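Local atomic coordinates of cell division control protein 4 (Saccharomyces cerevisiae, PDB entry 3V7D), a protein that recognises phosphorylated target proteins, among them the CDK inhibitor SIC1, as the substrate-binding F-box subunit of an SCF ubiquitin ligase. Residues B[118-123]-B[139-144]. The protein carries 1 engineered substitution. Residues are numbered along the deposited sequence; the frame is centred on the assembly and turned at random.
Sequences RGHMTS and ADDKMI
His120 of the GH dipeptide and Asp141 of the tight turn between strands 134-139 and 144-148 form the His-Asp pair of a WD40 blade, here in the first WD repeat of the beta-propeller domain. The ring of His120 gives its ND1 hydrogen to Asp141 OD1 (2.9 Å, N-H...O 153°), meeting that oxygen on its syn side although the ring and carboxylate planes stand 60° apart. Asp141 OD2 accepts the backbone N-H of Met121, N to OD2 3.1 Å, from above the carboxylate plane, so both oxygens hold the 118-123 loop. A chi1 of 68° places Asp141 CG between its own backbone N and carbonyl carbon, from where Asp141 OD1 can also receive the backbone N-H of Met143 (N to OD1 3.1 Å), closing an Asx turn that overlaps the type I turn Ala139-Lys142; the two donors reach OD1 from opposite faces of the carboxylate. Ala139 CB lies over one face of the His120 ring as a CH-pi contact, 3.6 Å from its centroid, offset toward the rim and nearest ND1, while Met143 O approaches the ring edge 3.1 Å from His120 CE1. His120 NE2 is hydrogen-bonded to Thr137 OG1 of strand 134-139, completing the Asp-His-Ser/Thr part of the WD40 hydrogen-bond network. Thr122 CG2 packs on Asp141 CB at 3.9 Å, and Met121 CE meets Met143 CG at 4.0 Å. Ser456, of the strand next to 113-118, binds His120 N and Thr122 O, tying the loop to the neighbouring blade. Both ring nitrogens are bonded, which should fix the rotation of the buried imidazole about CB-CG, and the three hydrogen bonds gripping the carboxylate would be expected to stabilise its negative charge while fastening the incoming loop to the blade's hairpin turn.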
ATOM      1  N   ARG B 118     -12.487  25.856 -10.679  1.00 34.43           N
ATOM      2  CA  ARG B 118     -11.574  26.770 -11.354  1.00 37.20           C
ATOM      3  C   ARG B 118     -10.130  26.474 -10.977  1.00 37.44           C
ATOM      4  O   ARG B 118      -9.824  26.240  -9.807  1.00 36.64           O
ATOM      5  CB  ARG B 118     -11.907  28.221 -10.991  1.00 40.01           C
ATOM      6  CG  ARG B 118     -10.888  29.240 -11.514  1.00 44.63           C
ATOM      7  CD  ARG B 118     -11.235  30.665 -11.091  1.00 51.11           C
ATOM      8  NE  ARG B 118     -12.581  31.049 -11.508  1.00 56.90           N
ATOM      9  CZ  ARG B 118     -12.873  31.600 -12.682  1.00 66.35           C
ATOM     10  NH1 ARG B 118     -11.910  31.838 -13.566  1.00 66.01           N
ATOM     11  NH2 ARG B 118     -14.129  31.915 -12.973  1.00 67.85           N
ATOM     12  N   GLY B 119      -9.248  26.479 -11.974  1.00 41.77           N
ATOM     13  CA  GLY B 119      -7.831  26.256 -11.747  1.00 36.99           C
ATOM     14  C   GLY B 119      -7.055  27.558 -11.668  1.00 43.14           C
ATOM     15  O   GLY B 119      -7.500  28.510 -11.030  1.00 49.91           O
ATOM     16  N   HIS B 120      -5.894  27.600 -12.320  1.00 39.82           N
ATOM     17  CA  HIS B 120      -5.044  28.791 -12.312  1.00 41.38           C
ATOM     18  C   HIS B 120      -5.324  29.712 -13.499  1.00 47.28           C
ATOM     19  O   HIS B 120      -6.100  29.372 -14.395  1.00 47.76           O
ATOM     20  CB  HIS B 120      -3.564  28.391 -12.307  1.00 38.90           C
ATOM     21  CG  HIS B 120      -3.104  27.798 -11.013  1.00 39.62           C
ATOM     22  ND1 HIS B 120      -2.189  28.422 -10.192  1.00 36.67           N
ATOM     23  CD2 HIS B 120      -3.444  26.645 -10.388  1.00 38.31           C
ATOM     24  CE1 HIS B 120      -1.976  27.673  -9.125  1.00 40.91           C
ATOM     25  NE2 HIS B 120      -2.726  26.590  -9.219  1.00 40.90           N
ATOM     26  N   MET B 121      -4.681  30.875 -13.503  1.00 49.32           N
ATOM     27  CA  MET B 121      -4.820  31.818 -14.608  1.00 53.96           C
ATOM     28  C   MET B 121      -4.148  31.312 -15.882  1.00 57.29           C
ATOM     29  O   MET B 121      -4.496  31.734 -16.984  1.00 57.98           O
ATOM     30  CB  MET B 121      -4.277  33.195 -14.219  1.00 50.48           C
ATOM     31  CG  MET B 121      -5.264  34.027 -13.409  1.00 53.30           C
ATOM     32  SD  MET B 121      -4.568  35.577 -12.812  1.00 91.10           S
ATOM     33  CE  MET B 121      -3.639  35.012 -11.390  1.00 67.77           C
ATOM     34  N   THR B 122      -3.183  30.409 -15.729  1.00 55.22           N
ATOM     35  CA  THR B 122      -2.576  29.750 -16.880  1.00 57.82           C
ATOM     36  C   THR B 122      -3.177  28.358 -17.037  1.00 56.17           C
ATOM     37  O   THR B 122      -3.692  27.786 -16.076  1.00 53.57           O
ATOM     38  CB  THR B 122      -1.043  29.647 -16.749  1.00 59.74           C
ATOM     39  OG1 THR B 122      -0.707  28.953 -15.541  1.00 57.77           O
ATOM     40  CG2 THR B 122      -0.418  31.032 -16.721  1.00 62.98           C
ATOM     41  N   SER B 123      -3.115  27.815 -18.248  1.00 54.42           N
ATOM     42  CA  SER B 123      -3.755  26.536 -18.536  1.00 52.40           C
ATOM     43  C   SER B 123      -2.904  25.347 -18.092  1.00 48.59           C
ATOM     44  O   SER B 123      -3.399  24.225 -17.991  1.00 45.03           O
ATOM     45  CB  SER B 123      -4.092  26.423 -20.024  1.00 57.01           C
ATOM     46  OG  SER B 123      -2.919  26.451 -20.813  1.00 64.23           O
ATOM     47  N   ALA B 139       1.315  26.913 -10.372  1.00 44.56           N
ATOM     48  CA  ALA B 139       1.416  27.132 -11.811  1.00 45.59           C
ATOM     49  C   ALA B 139       2.378  28.262 -12.163  1.00 53.23           C
ATOM     50  O   ALA B 139       2.988  28.879 -11.287  1.00 51.18           O
ATOM     51  CB  ALA B 139       0.044  27.392 -12.407  1.00 41.29           C
ATOM     52  N   ASP B 140       2.505  28.530 -13.458  1.00 55.95           N
ATOM     53  CA  ASP B 140       3.401  29.574 -13.923  1.00 58.70           C
ATOM     54  C   ASP B 140       2.759  30.949 -13.783  1.00 60.32           C
ATOM     55  O   ASP B 140       3.333  31.954 -14.201  1.00 66.84           O
ATOM     56  CB  ASP B 140       3.825  29.325 -15.369  1.00 65.77           C
ATOM     57  CG  ASP B 140       5.255  29.752 -15.631  1.00 78.50           C
ATOM     58  OD1 ASP B 140       6.140  29.383 -14.828  1.00 77.69           O
ATOM     59  OD2 ASP B 140       5.495  30.468 -16.626  1.00 84.89           O
ATOM     60  N   ASP B 141       1.570  30.989 -13.188  1.00 55.36           N
ATOM     61  CA  ASP B 141       0.893  32.249 -12.900  1.00 52.31           C
ATOM     62  C   ASP B 141       1.346  32.813 -11.555  1.00 49.18           C
ATOM     63  O   ASP B 141       0.716  33.718 -11.012  1.00 51.73           O
ATOM     64  CB  ASP B 141      -0.633  32.073 -12.928  1.00 50.05           C
ATOM     65  CG  ASP B 141      -1.153  31.207 -11.784  1.00 47.08           C
ATOM     66  OD1 ASP B 141      -0.364  30.446 -11.185  1.00 54.79           O
ATOM     67  OD2 ASP B 141      -2.363  31.281 -11.487  1.00 42.86           O
ATOM     68  N   LYS B 142       2.429  32.247 -11.023  1.00 48.97           N
ATOM     69  CA  LYS B 142       3.044  32.688  -9.767  1.00 49.64           C
ATOM     70  C   LYS B 142       2.187  32.404  -8.528  1.00 50.59           C
ATOM     71  O   LYS B 142       2.539  32.817  -7.421  1.00 53.25           O
ATOM     72  CB  LYS B 142       3.420  34.178  -9.823  1.00 49.50           C
ATOM     73  CG  LYS B 142       4.246  34.584 -11.039  1.00 47.59           C
ATOM     74  CD  LYS B 142       4.469  36.100 -11.080  1.00 48.79           C
ATOM     75  CE  LYS B 142       5.201  36.515 -12.345  1.00 53.59           C
ATOM     76  NZ  LYS B 142       5.428  37.989 -12.416  1.00 66.26           N
ATOM     77  N   MET B 143       1.084  31.683  -8.712  1.00 46.66           N
ATOM     78  CA  MET B 143       0.138  31.435  -7.626  1.00 47.03           C
ATOM     79  C   MET B 143       0.154  30.006  -7.090  1.00 47.70           C
ATOM     80  O   MET B 143       0.480  29.055  -7.799  1.00 45.36           O
ATOM     81  CB  MET B 143      -1.284  31.777  -8.076  1.00 48.58           C
ATOM     82  CG  MET B 143      -1.460  33.212  -8.530  1.00 55.86           C
ATOM     83  SD  MET B 143      -0.893  34.373  -7.277  1.00 56.59           S
ATOM     84  CE  MET B 143      -1.451  35.926  -7.977  1.00 51.50           C
ATOM     85  N   ILE B 144      -0.218  29.873  -5.822  1.00 48.98           N
ATOM     86  CA  ILE B 144      -0.454  28.577  -5.207  1.00 43.60           C
ATOM     87  C   ILE B 144      -1.908  28.538  -4.757  1.00 44.63           C
ATOM     88  O   ILE B 144      -2.361  29.423  -4.030  1.00 45.64           O
ATOM     89  CB  ILE B 144       0.447  28.360  -3.981  1.00 43.51           C
ATOM     90  CG1 ILE B 144       1.920  28.366  -4.392  1.00 45.61           C
ATOM     91  CG2 ILE B 144       0.096  27.055  -3.289  1.00 43.58           C
ATOM     92  CD1 ILE B 144       2.878  28.163  -3.235  1.00 42.63           C
TER